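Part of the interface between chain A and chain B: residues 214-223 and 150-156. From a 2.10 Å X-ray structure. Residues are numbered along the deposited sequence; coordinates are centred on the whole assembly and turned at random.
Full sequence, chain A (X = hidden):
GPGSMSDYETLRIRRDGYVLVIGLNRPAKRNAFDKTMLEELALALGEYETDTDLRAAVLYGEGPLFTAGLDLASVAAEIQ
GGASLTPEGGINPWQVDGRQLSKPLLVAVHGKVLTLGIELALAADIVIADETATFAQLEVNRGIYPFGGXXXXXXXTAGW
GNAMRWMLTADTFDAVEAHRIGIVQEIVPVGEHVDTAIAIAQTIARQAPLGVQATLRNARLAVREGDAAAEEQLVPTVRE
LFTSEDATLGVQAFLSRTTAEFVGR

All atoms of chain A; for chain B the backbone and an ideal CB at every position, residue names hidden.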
# COMPACT_ATOMS: atom_id res chain seq x y z
N ALA A 214 -19.76 -9.85 -0.91
CA ALA A 214 -19.29 -9.73 0.47
C ALA A 214 -17.80 -9.35 0.54
O ALA A 214 -17.38 -8.52 1.38
CB ALA A 214 -19.57 -11.06 1.24
N THR A 215 -17.01 -9.95 -0.35
CA THR A 215 -15.56 -9.66 -0.43
C THR A 215 -15.33 -8.17 -0.72
O THR A 215 -14.58 -7.50 -0.02
CB THR A 215 -14.89 -10.52 -1.50
OG1 THR A 215 -15.05 -11.90 -1.17
CG2 THR A 215 -13.40 -10.18 -1.63
N LEU A 216 -16.02 -7.67 -1.75
CA LEU A 216 -15.98 -6.23 -2.11
C LEU A 216 -16.52 -5.33 -0.98
O LEU A 216 -15.87 -4.36 -0.58
CB LEU A 216 -16.76 -5.99 -3.42
CG LEU A 216 -16.12 -6.50 -4.74
CD1 LEU A 216 -17.10 -6.47 -5.91
CD2 LEU A 216 -14.88 -5.67 -5.08
N ARG A 217 -17.67 -5.67 -0.45
CA ARG A 217 -18.30 -4.85 0.58
C ARG A 217 -17.43 -4.72 1.83
O ARG A 217 -17.29 -3.62 2.37
CB ARG A 217 -19.66 -5.44 0.95
CG ARG A 217 -20.39 -4.69 2.06
CD ARG A 217 -21.81 -5.26 2.28
NE ARG A 217 -21.85 -6.65 2.74
CZ ARG A 217 -22.23 -7.71 2.01
NH1 ARG A 217 -22.59 -7.60 0.73
NH2 ARG A 217 -22.24 -8.91 2.57
N ASN A 218 -16.89 -5.84 2.33
CA ASN A 218 -16.06 -5.81 3.54
C ASN A 218 -14.73 -5.11 3.29
O ASN A 218 -14.25 -4.37 4.15
CB ASN A 218 -15.83 -7.21 4.12
CG ASN A 218 -15.25 -7.15 5.50
OD1 ASN A 218 -14.04 -7.23 5.67
ND2 ASN A 218 -16.10 -6.96 6.50
N ALA A 219 -14.14 -5.32 2.12
CA ALA A 219 -12.89 -4.63 1.79
C ALA A 219 -13.11 -3.11 1.69
O ALA A 219 -12.26 -2.31 2.09
CB ALA A 219 -12.26 -5.20 0.48
N ARG A 220 -14.25 -2.70 1.14
CA ARG A 220 -14.57 -1.28 1.06
C ARG A 220 -14.82 -0.72 2.46
O ARG A 220 -14.43 0.39 2.76
CB ARG A 220 -15.79 -1.03 0.20
CG ARG A 220 -15.59 -1.26 -1.29
CD ARG A 220 -16.69 -0.58 -2.09
NE ARG A 220 -16.92 -1.21 -3.39
CZ ARG A 220 -16.15 -1.06 -4.45
NH1 ARG A 220 -15.08 -0.30 -4.41
NH2 ARG A 220 -16.47 -1.69 -5.59
N LEU A 221 -15.52 -1.47 3.30
CA LEU A 221 -15.79 -1.03 4.66
C LEU A 221 -14.49 -0.74 5.44
O LEU A 221 -14.41 0.26 6.18
CB LEU A 221 -16.64 -2.05 5.41
CG LEU A 221 -17.20 -1.56 6.76
CD1 LEU A 221 -17.98 -0.25 6.60
CD2 LEU A 221 -18.08 -2.62 7.39
N ALA A 222 -13.48 -1.61 5.26
CA ALA A 222 -12.17 -1.44 5.87
C ALA A 222 -11.54 -0.11 5.46
O ALA A 222 -10.94 0.58 6.28
CB ALA A 222 -11.21 -2.60 5.48
N VAL A 223 -11.63 0.20 4.17
CA VAL A 223 -11.10 1.47 3.65
C VAL A 223 -11.88 2.67 4.19
O VAL A 223 -11.28 3.65 4.61
CB VAL A 223 -11.10 1.48 2.12
CG1 VAL A 223 -10.70 2.87 1.60
CG2 VAL A 223 -10.16 0.39 1.58
N UNK B 150 -8.28 -11.38 5.08
CA UNK B 150 -7.81 -11.10 3.71
C UNK B 150 -8.48 -9.86 3.14
O UNK B 150 -7.86 -9.10 2.41
CB UNK B 150 -8.08 -12.30 2.80
N UNK B 151 -9.76 -9.66 3.45
CA UNK B 151 -10.49 -8.52 2.87
C UNK B 151 -9.90 -7.19 3.30
O UNK B 151 -9.99 -6.21 2.55
CB UNK B 151 -11.97 -8.58 3.27
N UNK B 152 -9.24 -7.18 4.46
CA UNK B 152 -8.64 -5.97 5.02
C UNK B 152 -7.17 -5.89 4.60
O UNK B 152 -6.73 -4.87 4.07
CB UNK B 152 -8.77 -5.95 6.54
N UNK B 153 -6.43 -6.98 4.81
CA UNK B 153 -4.98 -6.94 4.69
C UNK B 153 -4.43 -7.19 3.31
O UNK B 153 -3.36 -6.73 3.02
CB UNK B 153 -4.37 -7.97 5.65
N UNK B 154 -5.13 -7.97 2.48
CA UNK B 154 -4.62 -8.32 1.16
C UNK B 154 -4.60 -7.05 0.27
O UNK B 154 -3.57 -6.73 -0.33
CB UNK B 154 -5.47 -9.42 0.53
N UNK B 155 -5.72 -6.29 0.23
CA UNK B 155 -5.68 -5.03 -0.51
C UNK B 155 -4.65 -4.01 0.00
O UNK B 155 -4.04 -3.29 -0.79
CB UNK B 155 -7.07 -4.39 -0.47
N UNK B 156 -4.45 -3.96 1.31
CA UNK B 156 -3.45 -3.06 1.91
C UNK B 156 -2.03 -3.45 1.51
O UNK B 156 -1.24 -2.60 1.15
CB UNK B 156 -3.58 -3.07 3.43

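The two helices cross at 70°; their axes come within 8.2 Å, and Ala A219, a small residue, lies where the backbones come nearest.

Position 150 lies at the start of the stretch, and its ideal CB has nothing of chain A 214-223 within 5.5 Å. This contact therefore sets no demand, and many residues would fit. The deposited residue is Ala B150, whose carbonyl oxygen accepts the helical hydrogen bond from the N of position 154.

Position 151 is the centre of the contact. Its CA is 4.7 Å from the CA of Ala A219, and its CA-to-CB bond points toward chain A. The ideal CB sits 3.4 Å from Asn A218 OD1, 4.1 Å from Ala A219 N and 4.3 Å from Thr A215 O. A carbonyl oxygen so close favours a short side chain with a donor, serine or threonine above all; alanine would fit but leave OD1 without a partner from this position. The deposited Thr B151 adopts chi1 of 54° (p), which carries OG1 to 2.6 Å from Asn A218 OD1, and the hydroxyl donates a short hydrogen bond to it. The methyl, CG2, extends to Thr A215, 3.9 Å from its O and 4.3 Å from its CG2, using space that serine would leave empty. The backbone contributes too: Thr B151 O lies 3.2 Å from Ala A219 CB and makes a CA-H...O contact with Ala A219 CA at 3.4 Å. A water donates to both Ala A219 O and Thr B151 O, at 2.8 Å each, and so links two carbonyls that could not bond directly to each other.

At position 152 the CA-to-CB bond runs sideways, with the ideal CB 4.3 Å from Ala A222 CB and 5.5 Å from Asn A218 OD1. The nearest surface is a methyl, so an aliphatic chain such as valine, leucine, isoleucine or methionine would suit. It is Ile B152, with chi1 of -61° (m); its CG1 packs 3.9 Å from Ala A222 CB and passes 4.3 Å from Asn A218 OD1.

Positions 153 and 154 have CB atoms out of reach of this stretch, which cannot choose between polar and apolar residues there. They are Arg B153, whose guanidinium is hydrogen-bonded elsewhere in the structure, and Phe B154.

Position 155 again points toward chain A, its ideal CB 5.3 Å from Ala A219 CB, so a side chain with a carbon beyond CB could come nearer that methyl. The helix is kinked here, its N having no bond to the preceding turn, and the phi of -60° is compatible with proline. Pro B155 fits both clues: it has no amide hydrogen to leave unpaired, and its CG lies 4.4 Å from Ala A219 CB.

At position 156 the CA-to-CB bond runs sideways with no near neighbour, leaving room for a long polar chain. The deposited Arg B156 ends nearer to chain A than it begins, yet its NH2 stays 5.4 Å from Ala A222 CB.

Chain B 150-156: ATIRFPR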
# COMPACT_ATOMS: atom_id res chain seq x y z
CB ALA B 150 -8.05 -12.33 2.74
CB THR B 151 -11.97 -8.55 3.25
OG1 THR B 151 -12.10 -8.63 4.68
CG2 THR B 151 -12.68 -9.74 2.55
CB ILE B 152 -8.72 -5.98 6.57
CG1 ILE B 152 -10.18 -6.00 7.02
CG2 ILE B 152 -7.95 -4.75 7.18
CD1 ILE B 152 -10.38 -6.46 8.48
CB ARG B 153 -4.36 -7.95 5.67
CG ARG B 153 -4.72 -7.62 7.12
CD ARG B 153 -4.45 -8.76 8.04
NE ARG B 153 -4.80 -8.37 9.41
CZ ARG B 153 -5.10 -9.21 10.39
NH1 ARG B 153 -5.14 -10.51 10.19
NH2 ARG B 153 -5.41 -8.72 11.58
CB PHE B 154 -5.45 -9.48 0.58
CG PHE B 154 -4.76 -10.31 -0.51
CD1 PHE B 154 -3.72 -9.84 -1.27
CD2 PHE B 154 -5.28 -11.56 -0.83
CE1 PHE B 154 -3.16 -10.62 -2.30
CE2 PHE B 154 -4.74 -12.34 -1.84
CZ PHE B 154 -3.66 -11.87 -2.57
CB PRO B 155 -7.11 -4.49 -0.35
CG PRO B 155 -7.92 -5.67 -0.11
CD PRO B 155 -7.06 -6.52 0.78
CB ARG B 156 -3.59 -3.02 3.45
CG ARG B 156 -2.92 -1.83 4.16
CD ARG B 156 -2.90 -2.03 5.71
NE ARG B 156 -4.21 -1.74 6.16
CZ ARG B 156 -4.93 -2.36 7.08
NH1 ARG B 156 -4.51 -3.38 7.83
NH2 ARG B 156 -6.13 -1.88 7.23
O HOH W 1 -9.77 -3.51 2.06
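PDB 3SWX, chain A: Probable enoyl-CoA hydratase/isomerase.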